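Local atomic coordinates of methyl-CpG-binding domain protein 1 (PDB entry 6D1T), a protein that binds DNA methylated at the cytosines of CpG dinucleotides through this N-terminal methyl-CpG-binding domain and represses transcription from such promoters. Residues A[10-15]-A[62-67]. Residues are numbered along the deposited sequence; the frame is centred on the assembly and turned at random.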
ATOM      1  N   CYS A  10      -2.713  -0.763  -8.454  1.00 41.25           N
ATOM      2  CA  CYS A  10      -2.532   0.560  -7.942  1.00 42.50           C
ATOM      3  C   CYS A  10      -1.755   1.398  -8.971  1.00 44.02           C
ATOM      4  O   CYS A  10      -0.537   1.424  -8.947  1.00 43.45           O
ATOM      5  CB  CYS A  10      -1.808   0.529  -6.599  1.00 41.08           C
ATOM      6  SG  CYS A  10      -1.538   2.191  -5.948  1.00 42.37           S
ATOM      7  N   PRO A  11      -2.468   2.079  -9.883  1.00 47.63           N
ATOM      8  CA  PRO A  11      -1.836   2.883 -10.974  1.00 50.40           C
ATOM      9  C   PRO A  11      -1.147   4.178 -10.498  1.00 52.66           C
ATOM     10  O   PRO A  11      -0.191   4.599 -11.086  1.00 53.87           O
ATOM     11  CB  PRO A  11      -2.970   3.239 -11.939  1.00 52.09           C
ATOM     12  CG  PRO A  11      -4.257   3.046 -11.140  1.00 51.48           C
ATOM     13  CD  PRO A  11      -3.938   2.063 -10.033  1.00 48.49           C
ATOM     14  N   ALA A  12      -1.605   4.790  -9.425  1.00 54.63           N
ATOM     15  CA  ALA A  12      -0.849   5.899  -8.808  1.00 55.90           C
ATOM     16  C   ALA A  12       0.623   5.517  -8.615  1.00 54.63           C
ATOM     17  O   ALA A  12       1.486   6.390  -8.689  1.00 58.43           O
ATOM     18  CB  ALA A  12      -1.462   6.272  -7.483  1.00 56.31           C
ATOM     19  N   LEU A  13       0.903   4.244  -8.343  1.00 51.32           N
ATOM     20  CA  LEU A  13       2.287   3.778  -8.110  1.00 50.83           C
ATOM     21  C   LEU A  13       2.901   3.235  -9.390  1.00 52.98           C
ATOM     22  O   LEU A  13       4.091   3.242  -9.522  1.00 55.01           O
ATOM     23  CB  LEU A  13       2.310   2.682  -7.039  1.00 47.92           C
ATOM     24  CG  LEU A  13       2.194   3.166  -5.598  1.00 46.61           C
ATOM     25  CD1 LEU A  13       2.377   2.020  -4.653  1.00 44.38           C
ATOM     26  CD2 LEU A  13       3.198   4.269  -5.286  1.00 48.30           C
ATOM     27  N   GLY A  14       2.086   2.690 -10.276  1.00 54.49           N
ATOM     28  CA  GLY A  14       2.540   2.368 -11.607  1.00 55.57           C
ATOM     29  C   GLY A  14       2.356   0.900 -11.941  1.00 52.79           C
ATOM     30  O   GLY A  14       2.096   0.085 -11.094  1.00 50.41           O
ATOM     31  N   PRO A  15       2.492   0.580 -13.214  1.00 53.13           N
ATOM     32  CA  PRO A  15       2.191  -0.763 -13.703  1.00 52.10           C
ATOM     33  C   PRO A  15       2.740  -1.854 -12.778  1.00 48.75           C
ATOM     34  O   PRO A  15       3.896  -1.735 -12.297  1.00 50.18           O
ATOM     35  CB  PRO A  15       2.887  -0.802 -15.073  1.00 54.78           C
ATOM     36  CG  PRO A  15       2.868   0.643 -15.537  1.00 56.33           C
ATOM     37  CD  PRO A  15       3.011   1.461 -14.271  1.00 55.03           C
ATOM     38  N   THR A  62       5.512  12.663  -1.490  1.00 72.67           N
ATOM     39  CA  THR A  62       5.021  13.638  -0.532  1.00 75.59           C
ATOM     40  C   THR A  62       3.496  13.711  -0.643  1.00 74.28           C
ATOM     41  O   THR A  62       2.803  13.710   0.375  1.00 72.85           O
ATOM     42  CB  THR A  62       5.660  15.022  -0.718  1.00 81.67           C
ATOM     43  OG1 THR A  62       7.071  14.883  -0.863  1.00 82.69           O
ATOM     44  CG2 THR A  62       5.386  15.952   0.447  1.00 84.81           C
ATOM     45  N   LEU A  63       2.988  13.717  -1.878  1.00 74.05           N
ATOM     46  CA  LEU A  63       1.552  13.891  -2.121  1.00 74.34           C
ATOM     47  C   LEU A  63       0.839  12.530  -2.272  1.00 69.74           C
ATOM     48  O   LEU A  63      -0.290  12.516  -2.737  1.00 70.65           O
ATOM     49  CB  LEU A  63       1.367  14.770  -3.374  1.00 78.09           C
ATOM     50  N   PHE A  64       1.451  11.400  -1.859  1.00 66.56           N
ATOM     51  CA  PHE A  64       0.801  10.046  -1.973  1.00 62.40           C
ATOM     52  C   PHE A  64       0.229   9.618  -0.621  1.00 61.48           C
ATOM     53  O   PHE A  64       0.960   9.543   0.372  1.00 61.26           O
ATOM     54  CB  PHE A  64       1.773   8.958  -2.447  1.00 59.19           C
ATOM     55  CG  PHE A  64       1.171   7.571  -2.589  1.00 54.99           C
ATOM     56  CD1 PHE A  64       0.177   7.303  -3.532  1.00 54.44           C
ATOM     57  CD2 PHE A  64       1.616   6.512  -1.814  1.00 51.29           C
ATOM     58  CE1 PHE A  64      -0.367   6.028  -3.668  1.00 50.17           C
ATOM     59  CE2 PHE A  64       1.065   5.239  -1.953  1.00 48.50           C
ATOM     60  CZ  PHE A  64       0.082   4.998  -2.885  1.00 47.56           C
ATOM     61  N   ASP A  65      -1.069   9.321  -0.608  1.00 62.38           N
ATOM     62  CA  ASP A  65      -1.774   8.844   0.602  1.00 62.98           C
ATOM     63  C   ASP A  65      -1.625   7.331   0.649  1.00 57.15           C
ATOM     64  O   ASP A  65      -2.297   6.636  -0.102  1.00 55.78           O
ATOM     65  CB  ASP A  65      -3.265   9.246   0.605  1.00 67.68           C
ATOM     66  CG  ASP A  65      -4.059   8.823   1.846  1.00 68.35           C
ATOM     67  OD1 ASP A  65      -3.430   8.575   2.879  1.00 64.82           O
ATOM     68  OD2 ASP A  65      -5.321   8.752   1.762  1.00 73.82           O
ATOM     69  N   PHE A  66      -0.742   6.845   1.514  1.00 54.21           N
ATOM     70  CA  PHE A  66      -0.419   5.409   1.574  1.00 50.04           C
ATOM     71  C   PHE A  66      -1.662   4.620   1.987  1.00 48.63           C
ATOM     72  O   PHE A  66      -1.977   3.578   1.409  1.00 45.89           O
ATOM     73  CB  PHE A  66       0.715   5.148   2.572  1.00 48.69           C
ATOM     74  CG  PHE A  66       1.137   3.701   2.695  1.00 45.13           C
ATOM     75  CD1 PHE A  66       0.434   2.817   3.499  1.00 42.50           C
ATOM     76  CD2 PHE A  66       2.259   3.231   2.026  1.00 44.10           C
ATOM     77  CE1 PHE A  66       0.834   1.493   3.614  1.00 42.53           C
ATOM     78  CE2 PHE A  66       2.661   1.908   2.144  1.00 42.96           C
ATOM     79  CZ  PHE A  66       1.955   1.039   2.938  1.00 42.56           C
ATOM     80  N   LYS A  67      -2.353   5.112   3.003  1.00 49.62           N
ATOM     81  CA  LYS A  67      -3.537   4.422   3.464  1.00 51.10           C
ATOM     82  C   LYS A  67      -4.492   4.228   2.281  1.00 49.06           C
ATOM     83  O   LYS A  67      -4.861   3.112   2.003  1.00 48.98           O
ATOM     84  CB  LYS A  67      -4.216   5.145   4.643  1.00 53.72           C
ATOM     85  CG  LYS A  67      -5.036   4.222   5.553  1.00 52.99           C
ATOM     86  CD  LYS A  67      -6.018   4.933   6.506  1.00 54.92           C
ATOM     87  CE  LYS A  67      -7.099   4.010   7.039  1.00 54.01           C
ATOM     88  NZ  LYS A  67      -6.528   2.718   7.528  1.00 51.50           N
TER
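With its CG trans to the backbone N (chi1 -180°), the ring of Phe64 extends from the 62-67 loop to the turn at 10-15, where Leu13 receives it; chi1 of Leu13 (-78°) sets CG beside its own backbone N and brings the forked end of the side chain to the ring. The two side chains meet at about a right angle. CD2 of Leu13 makes a CH-pi contact over one face of Phe64, 4.1 Å from the ring centroid and displaced toward the rim, while Leu13 CG approaches Phe64 CZ at 3.9 Å. Ala12 adds its methyl, with CB 4.0 Å from Phe64 CE1, and Cys10 SG comes obliquely to Phe64 CZ at a looser 4.5 Å. The receiving turn is compact: the carbonyl O of Cys10 accepts from both Leu13 N and Gly14 N, closing the chain back on itself and holding Leu13 near Cys10, with Ala12 in the bend between them. Cutting Leu13 back to an alanine would probably uncover that face of Phe64 and open a gap beside Leu51 and Tyr37, which the leucine also touches. The Phe64 side chain also touches Leu51 of helix 48-55, Tyr37 of strand 33-38 and Leu71. The contact thus illustrates how an aromatic side chain from an irregular segment can unite separate parts of a small domain: the buried Phe64 joins the turn after strand 8-9 to the sheet and helix at the margin of the apolar core of the alpha/beta methyl-CpG-binding domain fold.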